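Local atomic coordinates of bromo domain containing protein (Cryptosporidium parvum, PDB entry 5U9N), a protein that probably recognises acetyl-lysine marks through its bromodomains, the second of which is the domain described here with the inhibitor bromosporine bound. Residues Y7-E12 with E94-F99; N11-I16 with S141-L146; L28-V33 with D56-E61; I51-D56 with V103-S108. All blocks are in the same frame, centred on the assembly; numbering follows the deposited sequence.

Contact 1 of 4, residues Y7-E12 with E94-F99; sequences YDWRNE and ENPHEF. With SO4 (sulfate ion), chain D.
Trp9 and Pro96 meet where two helices of the bromodomain bundle begin, at the end far from the ligand: Trp9 opens helix 9-20 and Pro96 opens helix 96-113, each right after its N-cap residue, Asp8 and Asn95. The indole and the pyrrolidine cross at about a right angle. Pro96 CD sits over the face of the six-membered ring in a CH-pi contact, 4.1 Å from the ring centroid, while Pro96 CG approaches Trp9 CE3 at 3.8 Å. Farther out on the indole, Trp9 CH2 comes to 3.4 Å from Asn95 CA. Trp9 CG stands between the backbone N and the carbonyl carbon (chi1 66°). The other face of the ring is covered from within its own helix by Arg10 CG, offset toward the rim. Past the indole, the Arg10 guanidinium holds a sulfate ion at its edge, with NH2 donating to SO4 O1 at 2.8 Å and NE adding a weak bond to the same oxygen. At the start of helix 96-113, Asn95 OD1 takes the Glu98 N-H at 2.9 Å, a capping bond. Tyr147 of helix 143-148 adds an edge-to-face partner for the Trp9 ring. No hydrogen bond links the two segments; CH-pi and van der Waals contact of the indole with Pro96 and the Asn95 backbone joins them, while the arginine's charge is turned to an anion probably taken from the crystallisation liquor.

Contact 2 of 4, residues N11-I16 with S141-L146; sequences NECLRI and SNVFLL
Glu12, on the first helix of the bromodomain bundle, points at the start of the short C-terminal helix 143-148, and its side chain carries most of the contact. Glu12 CG lies anti to the backbone N (chi1 179°), and the chain then bends at chi2 (60°), bringing the carboxylate to Ser141. Two donors reach Glu12 OE2 from opposite faces of the carboxylate plane: Ser141 OG comes on the anti side at 2.8 Å, and Arg15 NH2, one turn along the same helix, on the syn side. Arg15 grips side-on, its NE going to Glu12 OE1 from above the carboxylate plane, while both carboxylate oxygens lie close to the guanidinium plane. This salt bridge, together with the serine, should fix the rotation of the carboxylate and favour its charged form. The amide of Asn142 stands almost perpendicular to the carboxylate, the planes 89° apart, with Asn142 OD1 3.7 Å from Glu12 CD.

Beneath the polar end the packing is aliphatic. Glu12 and Val143 cross at a slant, CG of the glutamate 3.7 Å from CB of the valine, and Leu146 CD1 touches Glu12 CB. Cys13 SG rests on Val143 CG2 at 3.7 Å, on a side also covered by Trp138 of helix 122-139. Ile16 sends CD1 against the serine. Ser141 OG works in both directions: besides donating to the glutamate, it accepts from Val143 N at 3.1 Å, closing an ST turn at the entry to helix 143-148.

Contact 3 of 4, residues L28-V33 with D56-E61; sequences LFENPV and DYITIE. With BMF (Bromosporine), chain C.
Phe29 and Glu30 give their carbonyl oxygens to the first turn of helix 57-65 (alphaA), tying down the ZA loop, which runs from helix 9-20 (alphaZ) to alphaA and lines the bromosporine pocket. The two backbone bonds run in step: Tyr57 N donates to Phe29 O at 3.0 Å, and Ile58 N to Glu30 O at 3.1 Å. Asp56 supplies the N-cap. Its OD1 accepts from both Thr59 OG1, on the syn side, and Thr59 N, on the anti side, from the same face of the carboxylate. Asp56 OD2 turns to the loop, 3.2 Å from Pro32 CA, and takes a bond from a water that in turn accepts from Val33 N.

Polar atoms also gather at the Tyr57 ring. Phe29 O lies above it, toward the rim. Glu30 bends at chi2 (51°), which turns CD back toward Tyr57, and OE1 lies at the ring edge, in plane, 3.5 Å from CD2; its OE2 forms a salt bridge with Arg21.

Among the apolar contacts, Phe29 and Tyr57 lie side by side and point the same way. Phe29 CB sits over the tyrosine ring in a CH-pi contact, 4.0 Å from its centroid, and Pro32 CD touches Ile58 CG2.

Toward the ligand, Asn31 N donates to BMF O07 of the sulfonyl group at 3.3 Å, and Val33 CG1 packs against BMF C26 at 3.4 Å; Phe27 O, Ser36 OG and Asn114 OD1 add hydrogen bonds to bromosporine. Phe29 O, Glu30 O and, through water, Val33 N bond the helix start, whereas Asn31 N bonds the ligand, consistent with alphaA anchoring the loop.

Contact 4 of 4, residues I51-D56 with V103-S108; sequences IPEACD and VKLIFS
Leu105 thrusts its isobutyl end against Glu53, and the two side chains cross at about a right angle. Leu105 CG is anti to the backbone N (chi1 177°), and CD2 is the branch that does most of the touching, lying 3.5 Å from Glu53 CD and equally near Glu53 O. Glu53 is extended beyond CG, and both CG and CD lie against that methyl, while OE1 goes on to a salt bridge with Arg101. The backbone oxygen of Glu53 accepts from Asn109 ND2, which ties the loop to helix 96-113. Here the last part of the ZA loop of the bromodomain, leading into helix 57-65, packs on helix 96-113 (alphaB). Cys55 CB sits between two partners, 3.9 Å from Leu105 CD2 and 3.9 Å from Ile106 CG1. In Ile106, by contrast with Leu105, CG1 lies anti to the carbonyl carbon (chi1 -69°), and with chi2 at 171° the chain stretches out to carry CD1 to 3.5 Å from Asp56 CA. CG1 itself runs against the backbone of Cys55, 3.7 Å from its carbonyl carbon. Phe29 and Ile60 also pack on the Ile106 side chain.

In the fold
The four contacts lie in two groups along the bundle. Contacts 1 and 2, centres about 6 Å apart, share Asn11 and Glu12 and hold the end distant from bromosporine; Pro96 CB meets Phe144 CE1 there at 3.6 Å. Contacts 3 and 4, centres about 9 Å apart, share Asp56 and lie at the pocket end: contact 3 touches the ligand directly, whereas the Ile106 side chain of contact 4 stays about 6 Å from it. Phe29 CB reaches Ile106 CG2 at 3.6 Å, so the pocket loop rests on helix 96-113. That helix, used by contacts 1 and 4, spans the roughly 18 Å between their centres, and Phe99 CE1 touches Ile60 CG2 at 3.4 Å, joining contact 1 to contact 3.

Contact 1 of 4, residues Y7-E12 with E94-F99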
# COMPACT_ATOMS: atom_id res chain seq x y z
N TYR A 7 -20.15 3.52 -9.22
CA TYR A 7 -20.67 4.63 -8.37
C TYR A 7 -19.95 4.69 -6.99
O TYR A 7 -19.80 5.78 -6.43
CB TYR A 7 -22.19 4.54 -8.16
N ASP A 8 -19.49 3.54 -6.44
CA ASP A 8 -18.83 3.52 -5.14
C ASP A 8 -17.33 3.80 -5.29
O ASP A 8 -16.63 3.09 -6.02
CB ASP A 8 -19.05 2.16 -4.46
CG ASP A 8 -18.61 2.10 -3.00
OD1 ASP A 8 -18.52 3.17 -2.36
OD2 ASP A 8 -18.42 0.97 -2.49
N TRP A 9 -16.83 4.85 -4.59
CA TRP A 9 -15.42 5.23 -4.65
C TRP A 9 -14.53 4.22 -3.90
O TRP A 9 -13.37 4.09 -4.22
CB TRP A 9 -15.20 6.65 -4.08
CG TRP A 9 -15.48 6.79 -2.61
CD1 TRP A 9 -16.62 7.24 -2.04
CD2 TRP A 9 -14.53 6.61 -1.54
NE1 TRP A 9 -16.48 7.30 -0.67
CE2 TRP A 9 -15.20 6.92 -0.34
CE3 TRP A 9 -13.21 6.15 -1.48
CZ2 TRP A 9 -14.58 6.83 0.90
CZ3 TRP A 9 -12.60 6.04 -0.24
CH2 TRP A 9 -13.27 6.40 0.93
N ARG A 10 -15.08 3.54 -2.88
CA ARG A 10 -14.34 2.53 -2.12
C ARG A 10 -14.06 1.29 -2.97
O ARG A 10 -13.00 0.70 -2.84
CB ARG A 10 -15.12 2.12 -0.87
CG ARG A 10 -15.16 3.19 0.19
CD ARG A 10 -16.23 2.92 1.22
NE ARG A 10 -16.40 4.04 2.15
CZ ARG A 10 -15.67 4.25 3.24
NH1 ARG A 10 -14.70 3.40 3.58
NH2 ARG A 10 -15.90 5.30 4.01
N ASN A 11 -15.01 0.88 -3.83
CA ASN A 11 -14.80 -0.24 -4.75
C ASN A 11 -13.78 0.14 -5.82
O ASN A 11 -12.98 -0.70 -6.24
CB ASN A 11 -16.12 -0.69 -5.40
CG ASN A 11 -17.04 -1.45 -4.45
OD1 ASN A 11 -16.60 -2.22 -3.59
ND2 ASN A 11 -18.35 -1.35 -4.67
N GLU A 12 -13.75 1.44 -6.21
CA GLU A 12 -12.75 1.97 -7.15
C GLU A 12 -11.34 1.90 -6.50
O GLU A 12 -10.36 1.58 -7.18
CB GLU A 12 -13.13 3.41 -7.57
CG GLU A 12 -12.15 4.08 -8.54
CD GLU A 12 -11.95 3.40 -9.88
OE1 GLU A 12 -12.82 2.59 -10.28
OE2 GLU A 12 -10.92 3.68 -10.53
N GLU A 94 -11.91 7.35 5.53
CA GLU A 94 -12.97 8.34 5.35
C GLU A 94 -13.06 8.86 3.94
O GLU A 94 -14.10 9.39 3.58
CB GLU A 94 -12.77 9.54 6.30
CG GLU A 94 -13.18 9.27 7.75
CD GLU A 94 -13.15 10.52 8.62
OE1 GLU A 94 -13.82 11.51 8.25
OE2 GLU A 94 -12.43 10.51 9.65
N ASN A 95 -11.96 8.81 3.15
CA ASN A 95 -12.00 9.40 1.80
C ASN A 95 -10.86 8.88 0.90
O ASN A 95 -9.95 8.22 1.38
CB ASN A 95 -11.91 10.94 1.91
CG ASN A 95 -10.90 11.43 2.91
OD1 ASN A 95 -9.73 11.05 2.88
ND2 ASN A 95 -11.32 12.22 3.83
N PRO A 96 -10.89 9.20 -0.41
CA PRO A 96 -9.80 8.74 -1.30
C PRO A 96 -8.44 9.34 -0.93
O PRO A 96 -7.41 8.78 -1.27
CB PRO A 96 -10.26 9.23 -2.69
CG PRO A 96 -11.69 9.51 -2.56
CD PRO A 96 -11.90 9.96 -1.17
N HIS A 97 -8.43 10.47 -0.23
CA HIS A 97 -7.20 11.16 0.16
C HIS A 97 -6.47 10.35 1.23
O HIS A 97 -5.26 10.21 1.16
CB HIS A 97 -7.52 12.59 0.67
CG HIS A 97 -8.33 13.40 -0.30
ND1 HIS A 97 -7.72 14.29 -1.16
CD2 HIS A 97 -9.66 13.41 -0.52
CE1 HIS A 97 -8.71 14.82 -1.87
NE2 HIS A 97 -9.89 14.30 -1.52
N GLU A 98 -7.21 9.78 2.19
CA GLU A 98 -6.60 8.90 3.19
C GLU A 98 -6.15 7.57 2.52
O GLU A 98 -5.10 7.04 2.87
CB GLU A 98 -7.57 8.61 4.37
CG GLU A 98 -7.03 7.54 5.31
CD GLU A 98 -7.54 7.57 6.73
OE1 GLU A 98 -6.77 7.20 7.64
OE2 GLU A 98 -8.73 7.92 6.93
N PHE A 99 -6.95 7.02 1.59
CA PHE A 99 -6.55 5.80 0.90
C PHE A 99 -5.23 6.04 0.17
O PHE A 99 -4.32 5.20 0.25
CB PHE A 99 -7.63 5.34 -0.11
CG PHE A 99 -7.24 4.11 -0.90
CD1 PHE A 99 -7.41 2.85 -0.37
CD2 PHE A 99 -6.65 4.23 -2.13
CE1 PHE A 99 -7.01 1.72 -1.08
CE2 PHE A 99 -6.30 3.10 -2.87
CZ PHE A 99 -6.46 1.85 -2.32
S SO4 D . -19.00 7.24 2.30
O1 SO4 D . -17.64 7.12 2.82
O2 SO4 D . -19.14 8.52 1.61
O3 SO4 D . -19.95 7.16 3.40
O4 SO4 D . -19.26 6.14 1.36

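Contact 2 of 4, residues N11-I16 with S141-L146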
# COMPACT_ATOMS: atom_id res chain seq x y z
N ASN A 11 -15.01 0.88 -3.83
CA ASN A 11 -14.80 -0.24 -4.75
C ASN A 11 -13.78 0.14 -5.82
O ASN A 11 -12.98 -0.70 -6.24
CB ASN A 11 -16.12 -0.69 -5.40
CG ASN A 11 -17.04 -1.45 -4.45
OD1 ASN A 11 -16.60 -2.22 -3.59
ND2 ASN A 11 -18.35 -1.35 -4.67
N GLU A 12 -13.75 1.44 -6.21
CA GLU A 12 -12.75 1.97 -7.15
C GLU A 12 -11.34 1.90 -6.50
O GLU A 12 -10.36 1.58 -7.18
CB GLU A 12 -13.13 3.41 -7.57
CG GLU A 12 -12.15 4.08 -8.54
CD GLU A 12 -11.95 3.40 -9.88
OE1 GLU A 12 -12.82 2.59 -10.28
OE2 GLU A 12 -10.92 3.68 -10.53
N CYS A 13 -11.27 2.10 -5.17
CA CYS A 13 -10.03 1.95 -4.40
C CYS A 13 -9.63 0.48 -4.34
O CYS A 13 -8.45 0.15 -4.48
CB CYS A 13 -10.18 2.53 -3.00
SG CYS A 13 -10.24 4.33 -2.94
N LEU A 14 -10.59 -0.41 -4.08
CA LEU A 14 -10.33 -1.84 -4.01
C LEU A 14 -9.88 -2.39 -5.37
O LEU A 14 -8.97 -3.22 -5.44
CB LEU A 14 -11.56 -2.56 -3.51
CG LEU A 14 -11.41 -4.07 -3.38
CD1 LEU A 14 -10.38 -4.43 -2.33
CD2 LEU A 14 -12.76 -4.71 -3.11
N ARG A 15 -10.52 -1.93 -6.46
CA ARG A 15 -10.13 -2.31 -7.83
C ARG A 15 -8.64 -2.02 -8.04
O ARG A 15 -7.90 -2.89 -8.50
CB ARG A 15 -10.97 -1.53 -8.86
CG ARG A 15 -10.73 -1.96 -10.31
CD ARG A 15 -11.46 -1.05 -11.30
NE ARG A 15 -10.89 0.31 -11.35
CZ ARG A 15 -9.79 0.66 -12.02
NH1 ARG A 15 -9.10 -0.24 -12.69
NH2 ARG A 15 -9.38 1.92 -12.00
N ILE A 16 -8.20 -0.79 -7.70
CA ILE A 16 -6.81 -0.38 -7.89
C ILE A 16 -5.87 -1.18 -6.97
O ILE A 16 -4.81 -1.60 -7.41
CB ILE A 16 -6.66 1.15 -7.67
CG1 ILE A 16 -7.31 1.90 -8.86
CG2 ILE A 16 -5.17 1.55 -7.50
CD1 ILE A 16 -7.48 3.37 -8.65
N SER A 141 -7.96 7.59 -12.71
CA SER A 141 -9.16 7.10 -12.01
C SER A 141 -10.20 8.23 -11.70
O SER A 141 -9.81 9.35 -11.38
CB SER A 141 -8.74 6.44 -10.69
OG SER A 141 -9.83 6.18 -9.82
N ASN A 142 -11.52 7.86 -11.66
CA ASN A 142 -12.63 8.78 -11.31
C ASN A 142 -12.98 8.72 -9.79
O ASN A 142 -14.03 9.20 -9.39
CB ASN A 142 -13.90 8.43 -12.13
CG ASN A 142 -14.50 7.07 -11.84
OD1 ASN A 142 -13.86 6.17 -11.30
ND2 ASN A 142 -15.74 6.89 -12.22
N VAL A 143 -12.11 8.10 -8.98
CA VAL A 143 -12.31 7.88 -7.54
C VAL A 143 -12.71 9.20 -6.79
O VAL A 143 -13.60 9.15 -5.93
CB VAL A 143 -11.02 7.25 -6.93
CG1 VAL A 143 -9.84 8.23 -6.95
CG2 VAL A 143 -11.28 6.72 -5.53
N PHE A 144 -12.08 10.36 -7.13
CA PHE A 144 -12.42 11.66 -6.54
C PHE A 144 -13.72 12.19 -7.10
O PHE A 144 -14.49 12.80 -6.37
CB PHE A 144 -11.31 12.69 -6.79
CG PHE A 144 -10.03 12.38 -6.06
CD1 PHE A 144 -9.94 12.56 -4.69
CD2 PHE A 144 -8.94 11.85 -6.73
CE1 PHE A 144 -8.77 12.24 -4.02
CE2 PHE A 144 -7.79 11.50 -6.04
CZ PHE A 144 -7.72 11.67 -4.69
N LEU A 145 -13.99 11.98 -8.39
CA LEU A 145 -15.26 12.41 -8.98
C LEU A 145 -16.43 11.58 -8.42
O LEU A 145 -17.54 12.09 -8.33
CB LEU A 145 -15.23 12.30 -10.50
CG LEU A 145 -14.08 13.02 -11.19
CD1 LEU A 145 -14.09 12.74 -12.66
CD2 LEU A 145 -14.12 14.50 -10.91
N LEU A 146 -16.17 10.32 -8.02
CA LEU A 146 -17.17 9.48 -7.37
C LEU A 146 -17.39 9.97 -5.93
O LEU A 146 -18.52 10.16 -5.53
CB LEU A 146 -16.75 8.01 -7.38
CG LEU A 146 -16.75 7.33 -8.77
CD1 LEU A 146 -16.17 5.91 -8.69
CD2 LEU A 146 -18.11 7.30 -9.35

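Contact 3 of 4, residues L28-V33 with D56-E61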
# COMPACT_ATOMS: atom_id res chain seq x y z
N LEU A 28 5.46 -8.81 -0.93
CA LEU A 28 6.18 -8.01 0.06
C LEU A 28 5.25 -7.12 0.87
O LEU A 28 5.43 -6.97 2.07
CB LEU A 28 7.25 -7.12 -0.62
CG LEU A 28 8.45 -7.84 -1.28
CD1 LEU A 28 9.31 -6.85 -2.06
CD2 LEU A 28 9.30 -8.55 -0.24
N PHE A 29 4.25 -6.54 0.21
CA PHE A 29 3.38 -5.55 0.79
C PHE A 29 2.00 -6.07 1.16
O PHE A 29 1.12 -5.27 1.51
CB PHE A 29 3.22 -4.41 -0.21
CG PHE A 29 4.49 -4.07 -0.94
CD1 PHE A 29 5.54 -3.44 -0.30
CD2 PHE A 29 4.67 -4.47 -2.26
CE1 PHE A 29 6.71 -3.12 -0.97
CE2 PHE A 29 5.84 -4.15 -2.94
CZ PHE A 29 6.85 -3.47 -2.30
N GLU A 30 1.79 -7.40 1.12
CA GLU A 30 0.46 -7.97 1.33
C GLU A 30 0.08 -7.99 2.80
O GLU A 30 -0.98 -7.50 3.17
CB GLU A 30 0.40 -9.39 0.74
CG GLU A 30 -0.97 -10.04 0.80
CD GLU A 30 -2.10 -9.19 0.25
OE1 GLU A 30 -1.87 -8.47 -0.75
OE2 GLU A 30 -3.22 -9.26 0.80
N ASN A 31 0.93 -8.56 3.65
CA ASN A 31 0.61 -8.72 5.06
C ASN A 31 1.58 -7.91 5.92
O ASN A 31 2.66 -7.55 5.44
CB ASN A 31 0.65 -10.20 5.45
CG ASN A 31 -0.24 -11.05 4.58
OD1 ASN A 31 -1.46 -10.81 4.47
ND2 ASN A 31 0.35 -12.01 3.87
N PRO A 32 1.24 -7.65 7.20
CA PRO A 32 2.15 -6.85 8.05
C PRO A 32 3.52 -7.48 8.23
O PRO A 32 3.63 -8.66 8.57
CB PRO A 32 1.40 -6.76 9.39
CG PRO A 32 -0.02 -6.99 9.05
CD PRO A 32 -0.01 -7.97 7.92
N VAL A 33 4.58 -6.68 8.03
CA VAL A 33 5.97 -7.13 8.20
C VAL A 33 6.25 -7.50 9.67
O VAL A 33 7.02 -8.43 9.91
CB VAL A 33 7.02 -6.08 7.71
CG1 VAL A 33 6.96 -5.91 6.20
CG2 VAL A 33 6.85 -4.73 8.39
N ASP A 56 -0.06 -2.08 5.10
CA ASP A 56 -0.04 -3.15 4.08
C ASP A 56 -1.41 -3.29 3.43
O ASP A 56 -2.38 -2.70 3.90
CB ASP A 56 0.40 -4.48 4.69
CG ASP A 56 -0.19 -4.72 6.06
OD1 ASP A 56 -1.35 -5.17 6.13
OD2 ASP A 56 0.46 -4.33 7.06
N TYR A 57 -1.48 -4.05 2.33
CA TYR A 57 -2.69 -4.17 1.50
C TYR A 57 -3.85 -4.78 2.23
O TYR A 57 -4.97 -4.30 2.08
CB TYR A 57 -2.42 -5.01 0.23
CG TYR A 57 -1.39 -4.46 -0.73
CD1 TYR A 57 -1.14 -3.09 -0.83
CD2 TYR A 57 -0.73 -5.30 -1.62
CE1 TYR A 57 -0.24 -2.58 -1.77
CE2 TYR A 57 0.17 -4.80 -2.56
CZ TYR A 57 0.41 -3.44 -2.63
OH TYR A 57 1.29 -2.96 -3.57
N ILE A 58 -3.63 -5.87 2.96
CA ILE A 58 -4.73 -6.54 3.66
C ILE A 58 -5.30 -5.61 4.75
O ILE A 58 -6.52 -5.58 4.94
CB ILE A 58 -4.30 -7.93 4.22
CG1 ILE A 58 -5.53 -8.78 4.61
CG2 ILE A 58 -3.35 -7.80 5.44
CD1 ILE A 58 -6.52 -9.09 3.40
N THR A 59 -4.43 -4.80 5.40
CA THR A 59 -4.86 -3.83 6.43
C THR A 59 -5.68 -2.69 5.78
O THR A 59 -6.67 -2.27 6.34
CB THR A 59 -3.64 -3.27 7.19
OG1 THR A 59 -3.07 -4.31 7.95
CG2 THR A 59 -4.02 -2.14 8.13
N ILE A 60 -5.28 -2.22 4.60
CA ILE A 60 -6.03 -1.19 3.88
C ILE A 60 -7.37 -1.76 3.41
O ILE A 60 -8.40 -1.09 3.57
CB ILE A 60 -5.21 -0.62 2.68
CG1 ILE A 60 -4.00 0.16 3.18
CG2 ILE A 60 -6.09 0.27 1.81
CD1 ILE A 60 -3.02 0.62 2.04
N GLU A 61 -7.35 -2.97 2.79
CA GLU A 61 -8.58 -3.66 2.32
C GLU A 61 -9.59 -3.79 3.45
O GLU A 61 -10.77 -3.51 3.24
CB GLU A 61 -8.26 -5.06 1.77
CG GLU A 61 -9.51 -5.81 1.30
CD GLU A 61 -9.27 -7.08 0.50
OE1 GLU A 61 -10.19 -7.50 -0.24
OE2 GLU A 61 -8.16 -7.65 0.60
C10 BMF C . 9.29 -9.38 3.29
N12 BMF C . 9.05 -7.04 3.32
C15 BMF C . 11.84 -6.59 3.85
C17 BMF C . 14.20 -7.13 4.48
C20 BMF C . 17.32 -7.65 3.92
C22 BMF C . 11.29 -7.84 3.69
C26 BMF C . 7.50 -4.47 3.14
C28 BMF C . 9.50 -11.77 3.05
C01 BMF C . 7.51 -13.29 2.76
C02 BMF C . 8.11 -11.93 2.95
C03 BMF C . 7.32 -10.76 3.02
N04 BMF C . 5.91 -10.84 2.90
S05 BMF C . 4.85 -10.74 4.13
C06 BMF C . 5.30 -9.35 5.08
O07 BMF C . 3.56 -10.49 3.54
O08 BMF C . 5.02 -11.92 4.92
C09 BMF C . 7.91 -9.51 3.18
C11 BMF C . 9.89 -8.05 3.44
N13 BMF C . 9.61 -5.80 3.48
C14 BMF C . 10.93 -5.49 3.74
N16 BMF C . 13.20 -6.26 4.11
O18 BMF C . 15.36 -6.44 4.65
C19 BMF C . 16.53 -7.20 5.12
O21 BMF C . 14.09 -8.34 4.61
N23 BMF C . 11.04 -4.18 3.90
N24 BMF C . 9.77 -3.63 3.73
C25 BMF C . 8.94 -4.60 3.46
C27 BMF C . 10.08 -10.53 3.22
O HOH W 1 3.41 -3.72 7.24

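Contact 4 of 4, residues I51-D56 with V103-S108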
# COMPACT_ATOMS: atom_id res chain seq x y z
N ILE A 51 10.64 2.62 11.26
CA ILE A 51 9.32 2.96 10.74
C ILE A 51 8.28 3.16 11.89
O ILE A 51 7.85 2.20 12.50
CB ILE A 51 8.85 1.85 9.77
CG1 ILE A 51 9.84 1.70 8.58
CG2 ILE A 51 7.44 2.16 9.27
CD1 ILE A 51 10.15 3.07 7.73
N PRO A 52 7.76 4.40 12.06
CA PRO A 52 6.78 4.64 13.13
C PRO A 52 5.35 4.19 12.78
O PRO A 52 4.57 3.89 13.69
CB PRO A 52 6.83 6.16 13.31
CG PRO A 52 7.22 6.68 11.99
CD PRO A 52 8.17 5.67 11.42
N GLU A 53 4.97 4.19 11.47
CA GLU A 53 3.62 3.79 11.05
C GLU A 53 3.68 2.72 9.95
O GLU A 53 3.75 3.04 8.77
CB GLU A 53 2.82 5.02 10.55
CG GLU A 53 1.32 4.76 10.40
CD GLU A 53 0.52 5.85 9.69
OE1 GLU A 53 1.10 6.90 9.32
OE2 GLU A 53 -0.70 5.64 9.49
N ALA A 54 3.60 1.45 10.33
CA ALA A 54 3.59 0.36 9.35
C ALA A 54 2.23 0.26 8.66
O ALA A 54 1.22 0.71 9.21
CB ALA A 54 3.92 -0.95 10.02
N CYS A 55 2.20 -0.28 7.43
CA CYS A 55 0.94 -0.48 6.71
C CYS A 55 1.09 -1.59 5.65
O CYS A 55 2.21 -2.00 5.32
CB CYS A 55 0.49 0.83 6.07
SG CYS A 55 -1.26 0.85 5.60
N ASP A 56 -0.06 -2.08 5.10
CA ASP A 56 -0.04 -3.15 4.08
C ASP A 56 -1.41 -3.29 3.43
O ASP A 56 -2.38 -2.70 3.90
CB ASP A 56 0.40 -4.48 4.69
CG ASP A 56 -0.19 -4.72 6.06
OD1 ASP A 56 -1.35 -5.17 6.13
OD2 ASP A 56 0.46 -4.33 7.06
N VAL A 103 -1.70 3.85 0.95
CA VAL A 103 -1.03 3.05 -0.09
C VAL A 103 0.41 3.56 -0.29
O VAL A 103 1.33 2.75 -0.34
CB VAL A 103 -1.82 3.04 -1.41
CG1 VAL A 103 -0.97 2.46 -2.53
CG2 VAL A 103 -3.12 2.25 -1.26
N LYS A 104 0.60 4.88 -0.40
CA LYS A 104 1.93 5.45 -0.61
C LYS A 104 2.82 5.28 0.61
O LYS A 104 4.03 5.15 0.45
CB LYS A 104 1.83 6.90 -0.99
CG LYS A 104 1.27 7.10 -2.37
CD LYS A 104 1.30 8.56 -2.75
CE LYS A 104 1.20 8.77 -4.22
NZ LYS A 104 1.12 10.24 -4.56
N LEU A 105 2.23 5.21 1.81
CA LEU A 105 2.96 4.94 3.06
C LEU A 105 3.67 3.56 3.01
O LEU A 105 4.76 3.42 3.54
CB LEU A 105 1.96 4.98 4.25
CG LEU A 105 2.50 4.66 5.63
CD1 LEU A 105 3.49 5.70 6.09
CD2 LEU A 105 1.38 4.54 6.61
N ILE A 106 3.02 2.57 2.39
CA ILE A 106 3.56 1.21 2.20
C ILE A 106 4.87 1.28 1.41
O ILE A 106 5.83 0.63 1.76
CB ILE A 106 2.51 0.32 1.45
CG1 ILE A 106 1.30 0.03 2.34
CG2 ILE A 106 3.13 -1.03 0.97
CD1 ILE A 106 0.14 -0.66 1.62
N PHE A 107 4.88 2.02 0.31
CA PHE A 107 6.04 2.11 -0.56
C PHE A 107 7.15 3.02 0.00
O PHE A 107 8.31 2.70 -0.21
CB PHE A 107 5.62 2.58 -1.96
CG PHE A 107 4.54 1.71 -2.58
CD1 PHE A 107 4.59 0.32 -2.48
CD2 PHE A 107 3.44 2.28 -3.21
CE1 PHE A 107 3.56 -0.47 -2.99
CE2 PHE A 107 2.40 1.49 -3.70
CZ PHE A 107 2.46 0.12 -3.56
N SER A 108 6.82 4.10 0.75
CA SER A 108 7.84 4.97 1.32
C SER A 108 8.50 4.32 2.52
O SER A 108 9.68 4.57 2.77
CB SER A 108 7.26 6.33 1.71
OG SER A 108 6.26 6.24 2.71